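Local structure of FAA hydrolase family protein (Pseudomonas aeruginosa, 6J5Y) at residues A[157-169]-A[207-221]. The protein probably hydrolyses fumarylpyruvate, a 2,4-diketo acid, at a manganese site that also holds pyruvate, as a member of the fumarylacetoacetate hydrolase superfamily. Residues are numbered along the deposited sequence; the frame is centred on the assembly and turned at random.
Sequences AAISLQVDGEDRQ and VGAVERGERMLGAID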
ATOM      1  N   ALA A 157     -11.660   8.531   7.370  1.00 28.58           N
ATOM      2  CA  ALA A 157     -10.370   8.636   8.095  1.00 26.95           C
ATOM      3  C   ALA A 157      -9.419   9.548   7.323  1.00 24.97           C
ATOM      4  O   ALA A 157      -9.186   9.265   6.138  1.00 21.30           O
ATOM      5  CB  ALA A 157      -9.735   7.272   8.270  1.00 26.97           C
ATOM      6  N   ALA A 158      -8.861  10.583   7.964  1.00 22.75           N
ATOM      7  CA  ALA A 158      -7.826  11.425   7.329  1.00 22.47           C
ATOM      8  C   ALA A 158      -6.606  10.535   7.078  1.00 23.69           C
ATOM      9  O   ALA A 158      -6.301   9.647   7.933  1.00 22.46           O
ATOM     10  CB  ALA A 158      -7.457  12.639   8.156  1.00 20.83           C
ATOM     11  N   ILE A 159      -5.996  10.749   5.917  1.00 22.52           N
ATOM     12  CA  ILE A 159      -4.762  10.084   5.412  1.00 21.51           C
ATOM     13  C   ILE A 159      -3.814  11.197   4.965  1.00 21.22           C
ATOM     14  O   ILE A 159      -4.233  12.120   4.194  1.00 21.49           O
ATOM     15  CB  ILE A 159      -5.086   9.082   4.293  1.00 21.22           C
ATOM     16  CG1 ILE A 159      -3.830   8.397   3.733  1.00 20.84           C
ATOM     17  CG2 ILE A 159      -5.927   9.738   3.199  1.00 22.34           C
ATOM     18  CD1 ILE A 159      -4.114   7.124   2.969  1.00 19.10           C
ATOM     19  N   SER A 160      -2.584  11.147   5.448  1.00 21.05           N
ATOM     20  CA  SER A 160      -1.622  12.265   5.318  1.00 21.82           C
ATOM     21  C   SER A 160      -0.197  11.723   5.189  1.00 24.34           C
ATOM     22  O   SER A 160       0.121  10.652   5.793  1.00 23.12           O
ATOM     23  CB  SER A 160      -1.757  13.181   6.488  1.00 22.72           C
ATOM     24  OG  SER A 160      -1.211  12.550   7.640  1.00 25.26           O
ATOM     25  N   LEU A 161       0.627  12.447   4.441  1.00 23.21           N
ATOM     26  CA  LEU A 161       2.067  12.155   4.286  1.00 25.43           C
ATOM     27  C   LEU A 161       2.809  13.476   4.373  1.00 26.61           C
ATOM     28  O   LEU A 161       2.468  14.413   3.597  1.00 26.09           O
ATOM     29  CB  LEU A 161       2.356  11.484   2.945  1.00 26.18           C
ATOM     30  CG  LEU A 161       3.781  10.954   2.797  1.00 27.85           C
ATOM     31  CD1 LEU A 161       3.813   9.814   1.808  1.00 33.90           C
ATOM     32  CD2 LEU A 161       4.748  12.032   2.357  1.00 26.67           C
ATOM     33  N   GLN A 162       3.777  13.550   5.276  1.00 24.66           N
ATOM     34  CA  GLN A 162       4.648  14.736   5.341  1.00 27.59           C
ATOM     35  C   GLN A 162       6.069  14.294   5.021  1.00 27.51           C
ATOM     36  O   GLN A 162       6.437  13.118   5.297  1.00 23.20           O
ATOM     37  CB  GLN A 162       4.459  15.479   6.661  1.00 33.49           C
ATOM     38  CG  GLN A 162       4.779  14.661   7.896  1.00 38.91           C
ATOM     39  CD  GLN A 162       4.947  15.555   9.097  1.00 41.23           C
ATOM     40  OE1 GLN A 162       6.049  15.706   9.625  1.00 39.43           O
ATOM     41  NE2 GLN A 162       3.852  16.183   9.499  1.00 42.77           N
ATOM     42  N   VAL A 163       6.810  15.180   4.356  1.00 26.42           N
ATOM     43  CA  VAL A 163       8.254  14.981   4.106  1.00 27.01           C
ATOM     44  C   VAL A 163       8.972  16.150   4.768  1.00 29.31           C
ATOM     45  O   VAL A 163       8.672  17.315   4.396  1.00 26.73           O
ATOM     46  CB  VAL A 163       8.580  14.872   2.605  1.00 29.96           C
ATOM     47  CG1 VAL A 163      10.077  14.816   2.377  1.00 28.70           C
ATOM     48  CG2 VAL A 163       7.881  13.668   1.967  1.00 29.65           C
ATOM     49  N   ASP A 164       9.878  15.839   5.695  1.00 28.30           N
ATOM     50  CA  ASP A 164      10.728  16.836   6.393  1.00 30.65           C
ATOM     51  C   ASP A 164       9.826  17.921   6.978  1.00 31.12           C
ATOM     52  O   ASP A 164      10.167  19.100   6.820  1.00 34.50           O
ATOM     53  CB  ASP A 164      11.760  17.415   5.428  1.00 33.40           C
ATOM     54  CG  ASP A 164      12.825  16.414   5.007  1.00 35.71           C
ATOM     55  OD1 ASP A 164      13.069  15.452   5.768  1.00 35.98           O
ATOM     56  OD2 ASP A 164      13.415  16.613   3.938  1.00 37.22           O
ATOM     57  N   GLY A 165       8.690  17.526   7.567  1.00 31.99           N
ATOM     58  CA  GLY A 165       7.784  18.411   8.332  1.00 31.86           C
ATOM     59  C   GLY A 165       6.750  19.110   7.459  1.00 35.68           C
ATOM     60  O   GLY A 165       5.890  19.827   8.039  1.00 41.45           O
ATOM     61  N   GLU A 166       6.817  18.917   6.133  1.00 33.78           N
ATOM     62  CA  GLU A 166       5.982  19.615   5.112  1.00 35.45           C
ATOM     63  C   GLU A 166       4.887  18.650   4.656  1.00 35.49           C
ATOM     64  O   GLU A 166       5.232  17.549   4.206  1.00 34.86           O
ATOM     65  CB  GLU A 166       6.803  20.039   3.886  1.00 36.80           C
ATOM     66  CG  GLU A 166       7.932  21.016   4.176  1.00 42.86           C
ATOM     67  CD  GLU A 166       7.594  22.503   4.182  1.00 50.55           C
ATOM     68  OE1 GLU A 166       6.607  22.897   3.505  1.00 53.02           O
ATOM     69  OE2 GLU A 166       8.333  23.282   4.854  1.00 54.87           O
ATOM     70  N   ASP A 167       3.622  19.031   4.774  1.00 31.55           N
ATOM     71  CA  ASP A 167       2.507  18.193   4.273  1.00 36.70           C
ATOM     72  C   ASP A 167       2.671  18.081   2.760  1.00 33.13           C
ATOM     73  O   ASP A 167       3.017  19.089   2.116  1.00 31.29           O
ATOM     74  CB  ASP A 167       1.137  18.735   4.688  1.00 38.28           C
ATOM     75  CG  ASP A 167       0.902  18.550   6.172  1.00 48.88           C
ATOM     76  OD1 ASP A 167       1.258  17.461   6.686  1.00 50.90           O
ATOM     77  OD2 ASP A 167       0.386  19.498   6.810  1.00 57.57           O
ATOM     78  N   ARG A 168       2.501  16.873   2.244  1.00 28.58           N
ATOM     79  CA  ARG A 168       2.604  16.564   0.800  1.00 29.42           C
ATOM     80  C   ARG A 168       1.280  15.930   0.365  1.00 30.62           C
ATOM     81  O   ARG A 168       0.760  16.322  -0.686  1.00 28.08           O
ATOM     82  CB  ARG A 168       3.861  15.720   0.574  1.00 30.17           C
ATOM     83  CG  ARG A 168       5.131  16.335   1.151  1.00 29.93           C
ATOM     84  CD  ARG A 168       5.584  17.650   0.526  1.00 29.77           C
ATOM     85  NE  ARG A 168       5.847  17.447  -0.884  1.00 35.19           N
ATOM     86  CZ  ARG A 168       7.006  17.038  -1.393  1.00 36.53           C
ATOM     87  NH1 ARG A 168       7.117  16.852  -2.695  1.00 39.84           N
ATOM     88  NH2 ARG A 168       8.076  16.893  -0.632  1.00 35.27           N
ATOM     89  N   GLN A 169       0.720  15.032   1.180  1.00 29.13           N
ATOM     90  CA  GLN A 169      -0.603  14.411   0.918  1.00 30.01           C
ATOM     91  C   GLN A 169      -1.491  14.557   2.150  1.00 28.35           C
ATOM     92  O   GLN A 169      -1.028  14.303   3.269  1.00 24.71           O
ATOM     93  CB  GLN A 169      -0.458  12.936   0.541  1.00 27.53           C
ATOM     94  CG  GLN A 169       0.537  12.714  -0.576  1.00 26.61           C
ATOM     95  CD  GLN A 169       0.594  11.259  -0.962  1.00 27.22           C
ATOM     96  OE1 GLN A 169       1.280  10.461  -0.313  1.00 25.00           O
ATOM     97  NE2 GLN A 169      -0.150  10.906  -2.000  1.00 24.25           N
ATOM     98  N   VAL A 207       1.566  13.159  -4.533  1.00 27.98           N
ATOM     99  CA  VAL A 207       2.751  12.265  -4.695  1.00 27.73           C
ATOM    100  C   VAL A 207       3.911  13.089  -5.258  1.00 26.91           C
ATOM    101  O   VAL A 207       3.675  14.037  -6.013  1.00 27.64           O
ATOM    102  CB  VAL A 207       2.473  11.061  -5.609  1.00 27.89           C
ATOM    103  CG1 VAL A 207       1.271  10.251  -5.150  1.00 26.66           C
ATOM    104  CG2 VAL A 207       2.315  11.492  -7.060  1.00 30.83           C
ATOM    105  N   GLY A 208       5.133  12.666  -4.963  1.00 24.48           N
ATOM    106  CA  GLY A 208       6.346  13.401  -5.332  1.00 23.70           C
ATOM    107  C   GLY A 208       7.585  12.578  -5.093  1.00 23.68           C
ATOM    108  O   GLY A 208       7.507  11.492  -4.392  1.00 22.06           O
ATOM    109  N   ALA A 209       8.682  13.083  -5.649  1.00 21.66           N
ATOM    110  CA  ALA A 209      10.039  12.547  -5.498  1.00 23.22           C
ATOM    111  C   ALA A 209      10.496  12.761  -4.056  1.00 24.32           C
ATOM    112  O   ALA A 209      10.016  13.648  -3.330  1.00 24.85           O
ATOM    113  CB  ALA A 209      10.993  13.167  -6.495  1.00 24.60           C
ATOM    114  N   VAL A 210      11.393  11.905  -3.646  1.00 22.28           N
ATOM    115  CA  VAL A 210      12.028  11.984  -2.317  1.00 26.08           C
ATOM    116  C   VAL A 210      13.512  11.745  -2.611  1.00 25.67           C
ATOM    117  O   VAL A 210      13.786  11.018  -3.589  1.00 24.74           O
ATOM    118  CB  VAL A 210      11.301  10.975  -1.408  1.00 28.22           C
ATOM    119  CG1 VAL A 210      11.868   9.573  -1.469  1.00 29.54           C
ATOM    120  CG2 VAL A 210      11.182  11.462   0.015  1.00 32.06           C
ATOM    121  N   GLU A 211      14.413  12.427  -1.902  1.00 24.65           N
ATOM    122  CA  GLU A 211      15.872  12.319  -2.130  1.00 27.86           C
ATOM    123  C   GLU A 211      16.527  11.751  -0.870  1.00 24.81           C
ATOM    124  O   GLU A 211      15.879  11.740   0.209  1.00 23.43           O
ATOM    125  CB  GLU A 211      16.437  13.671  -2.573  1.00 30.98           C
ATOM    126  CG  GLU A 211      16.397  14.769  -1.522  1.00 37.26           C
ATOM    127  CD  GLU A 211      17.101  16.049  -1.967  1.00 40.74           C
ATOM    128  OE1 GLU A 211      16.891  17.099  -1.343  1.00 41.48           O
ATOM    129  OE2 GLU A 211      17.876  15.983  -2.931  1.00 49.76           O
ATOM    130  N   ARG A 212      17.738  11.235  -0.998  1.00 25.26           N
ATOM    131  CA  ARG A 212      18.454  10.635   0.157  1.00 29.82           C
ATOM    132  C   ARG A 212      18.556  11.674   1.273  1.00 28.19           C
ATOM    133  O   ARG A 212      18.881  12.851   0.979  1.00 24.20           O
ATOM    134  CB  ARG A 212      19.851  10.129  -0.211  1.00 33.90           C
ATOM    135  CG  ARG A 212      19.892   9.264  -1.462  1.00 38.54           C
ATOM    136  CD  ARG A 212      20.640   9.957  -2.577  1.00 45.38           C
ATOM    137  NE  ARG A 212      21.943   9.356  -2.778  1.00 49.18           N
ATOM    138  CZ  ARG A 212      22.964   9.932  -3.406  1.00 50.06           C
ATOM    139  NH1 ARG A 212      22.862  11.157  -3.899  1.00 48.22           N
ATOM    140  NH2 ARG A 212      24.095   9.264  -3.539  1.00 51.89           N
ATOM    141  N   GLY A 213      18.351  11.234   2.513  1.00 27.78           N
ATOM    142  CA  GLY A 213      18.463  12.096   3.702  1.00 28.14           C
ATOM    143  C   GLY A 213      17.127  12.651   4.137  1.00 26.37           C
ATOM    144  O   GLY A 213      17.031  12.990   5.311  1.00 29.44           O
ATOM    145  N   GLU A 214      16.123  12.703   3.253  1.00 26.19           N
ATOM    146  CA  GLU A 214      14.751  13.169   3.582  1.00 26.19           C
ATOM    147  C   GLU A 214      14.001  12.115   4.401  1.00 26.80           C
ATOM    148  O   GLU A 214      14.157  10.900   4.130  1.00 24.93           O
ATOM    149  CB  GLU A 214      13.905  13.449   2.337  1.00 25.90           C
ATOM    150  CG  GLU A 214      14.419  14.606   1.517  1.00 26.56           C
ATOM    151  CD  GLU A 214      13.431  15.116   0.482  1.00 30.04           C
ATOM    152  OE1 GLU A 214      13.060  14.341  -0.414  1.00 26.63           O
ATOM    153  OE2 GLU A 214      13.036  16.300   0.584  1.00 32.93           O
ATOM    154  N   ARG A 215      13.128  12.598   5.279  1.00 29.12           N
ATOM    155  CA  ARG A 215      12.315  11.802   6.226  1.00 32.39           C
ATOM    156  C   ARG A 215      10.852  11.951   5.815  1.00 30.33           C
ATOM    157  O   ARG A 215      10.441  13.087   5.519  1.00 31.76           O
ATOM    158  CB  ARG A 215      12.533  12.327   7.648  1.00 39.00           C
ATOM    159  CG  ARG A 215      12.816  11.263   8.700  1.00 46.92           C
ATOM    160  CD  ARG A 215      13.504  11.884   9.904  1.00 53.88           C
ATOM    161  NE  ARG A 215      12.592  12.330  10.952  1.00 59.17           N
ATOM    162  CZ  ARG A 215      12.803  13.360  11.766  1.00 61.94           C
ATOM    163  NH1 ARG A 215      11.916  13.658  12.699  1.00 64.68           N
ATOM    164  NH2 ARG A 215      13.883  14.114  11.636  1.00 65.83           N
ATOM    165  N   MET A 216      10.098  10.856   5.833  1.00 29.56           N
ATOM    166  CA  MET A 216       8.649  10.816   5.520  1.00 30.00           C
ATOM    167  C   MET A 216       7.915  10.414   6.797  1.00 29.48           C
ATOM    168  O   MET A 216       8.463   9.563   7.527  1.00 25.38           O
ATOM    169  CB  MET A 216       8.339   9.773   4.442  1.00 32.67           C
ATOM    170  CG  MET A 216       8.767  10.167   3.040  1.00 36.92           C
ATOM    171  SD  MET A 216       8.739   8.736   1.908  1.00 39.35           S
ATOM    172  CE  MET A 216      10.231   7.871   2.393  1.00 37.78           C
ATOM    173  N   LEU A 217       6.721  10.972   7.039  1.00 26.55           N
ATOM    174  CA  LEU A 217       5.808  10.470   8.100  1.00 25.80           C
ATOM    175  C   LEU A 217       4.389  10.394   7.528  1.00 25.36           C
ATOM    176  O   LEU A 217       3.812  11.425   7.189  1.00 23.44           O
ATOM    177  CB  LEU A 217       5.897  11.379   9.323  1.00 29.08           C
ATOM    178  CG  LEU A 217       5.233  10.856  10.596  1.00 30.02           C
ATOM    179  CD1 LEU A 217       5.981   9.656  11.152  1.00 29.12           C
ATOM    180  CD2 LEU A 217       5.133  11.967  11.633  1.00 33.70           C
ATOM    181  N   GLY A 218       3.872   9.184   7.400  1.00 23.13           N
ATOM    182  CA  GLY A 218       2.482   8.946   7.019  1.00 23.92           C
ATOM    183  C   GLY A 218       1.651   8.679   8.247  1.00 23.62           C
ATOM    184  O   GLY A 218       2.200   8.237   9.249  1.00 22.36           O
ATOM    185  N   ALA A 219       0.362   8.954   8.165  1.00 21.09           N
ATOM    186  CA  ALA A 219      -0.572   8.630   9.244  1.00 23.85           C
ATOM    187  C   ALA A 219      -1.955   8.404   8.649  1.00 21.86           C
ATOM    188  O   ALA A 219      -2.300   9.019   7.629  1.00 23.75           O
ATOM    189  CB  ALA A 219      -0.523   9.709  10.280  1.00 25.48           C
ATOM    190  N   ILE A 220      -2.703   7.506   9.272  1.00 23.64           N
ATOM    191  CA  ILE A 220      -4.170   7.409   9.064  1.00 23.35           C
ATOM    192  C   ILE A 220      -4.841   7.400  10.429  1.00 24.59           C
ATOM    193  O   ILE A 220      -4.372   6.637  11.296  1.00 23.41           O
ATOM    194  CB  ILE A 220      -4.515   6.180   8.203  1.00 20.56           C
ATOM    195  CG1 ILE A 220      -3.738   6.229   6.881  1.00 19.72           C
ATOM    196  CG2 ILE A 220      -6.022   6.082   8.036  1.00 20.41           C
ATOM    197  CD1 ILE A 220      -3.801   4.984   6.025  1.00 19.70           C
ATOM    198  N   ASP A 221      -5.930   8.166  10.565  1.00 23.42           N
ATOM    199  CA  ASP A 221      -6.747   8.224  11.808  1.00 24.91           C
ATOM    200  C   ASP A 221      -7.017   6.813  12.338  1.00 25.37           C
ATOM    201  O   ASP A 221      -7.535   5.953  11.576  1.00 21.86           O
ATOM    202  CB  ASP A 221      -8.085   8.927  11.601  1.00 26.18           C
ATOM    203  CG  ASP A 221      -7.959  10.408  11.304  1.00 25.72           C
ATOM    204  OD1 ASP A 221      -6.928  10.987  11.638  1.00 28.27           O
ATOM    205  OD2 ASP A 221      -8.907  10.967  10.749  1.00 31.31           O
TER
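Ser160 with Ala219 and Gln162 with Leu217 are the hydrogen-bonded pairs that join strands 158-163 and 215-220, which run antiparallel. Each pair exchanges two backbone bonds, the shortest running from Leu217 N to Gln162 O at 2.8 Å. At both ends an aspartate carries the pairing on where the strands stop. Asp221 gives its N to Ala158 O and takes Ala158 N on OD2 (2.8 Å), which is met from well above the carboxylate plane. Asp164, in the type I' turn from Val163 to Glu166, likewise gives its N to Arg215 O, and its OD1 accepts Arg215 N at 2.9 Å; CG lies beside its own backbone N (chi1 -69°), bringing the carboxylate to the partner strand.

These strands belong to a five-stranded mixed sheet of the FAH fold, where 215-220 lies between 158-163 and 225-231. The face bearing Ile159, Leu161 and Val163 is buried, which suits branched aliphatic residues. Ile159 and Ile220 run side by side, Ile159 CD1 lying 3.7 Å from Ile220 CD1. Val163 CG2 meets Met216 CG at 3.8 Å, and Tyr81 of strand 79-89 covers Leu161 and Met216. Gly218, with no side chain, brings its CA within 4.2 Å of Leu161 CA. On the partly exposed face the aliphatic part of Gln162 does the packing, Gln162 CG resting 3.7 Å from Leu217 CB.

Beside the type I' turn two carboxylates come close, Asp164 OD2 within 3.4 Å of Glu214 OE2, which may raise the proton affinity of one of them, though the nearby Arg168 guanidinium, not in contact, would partly offset this. Glu214 OE1 accepts Glu211 N, bracing the type II turn between them.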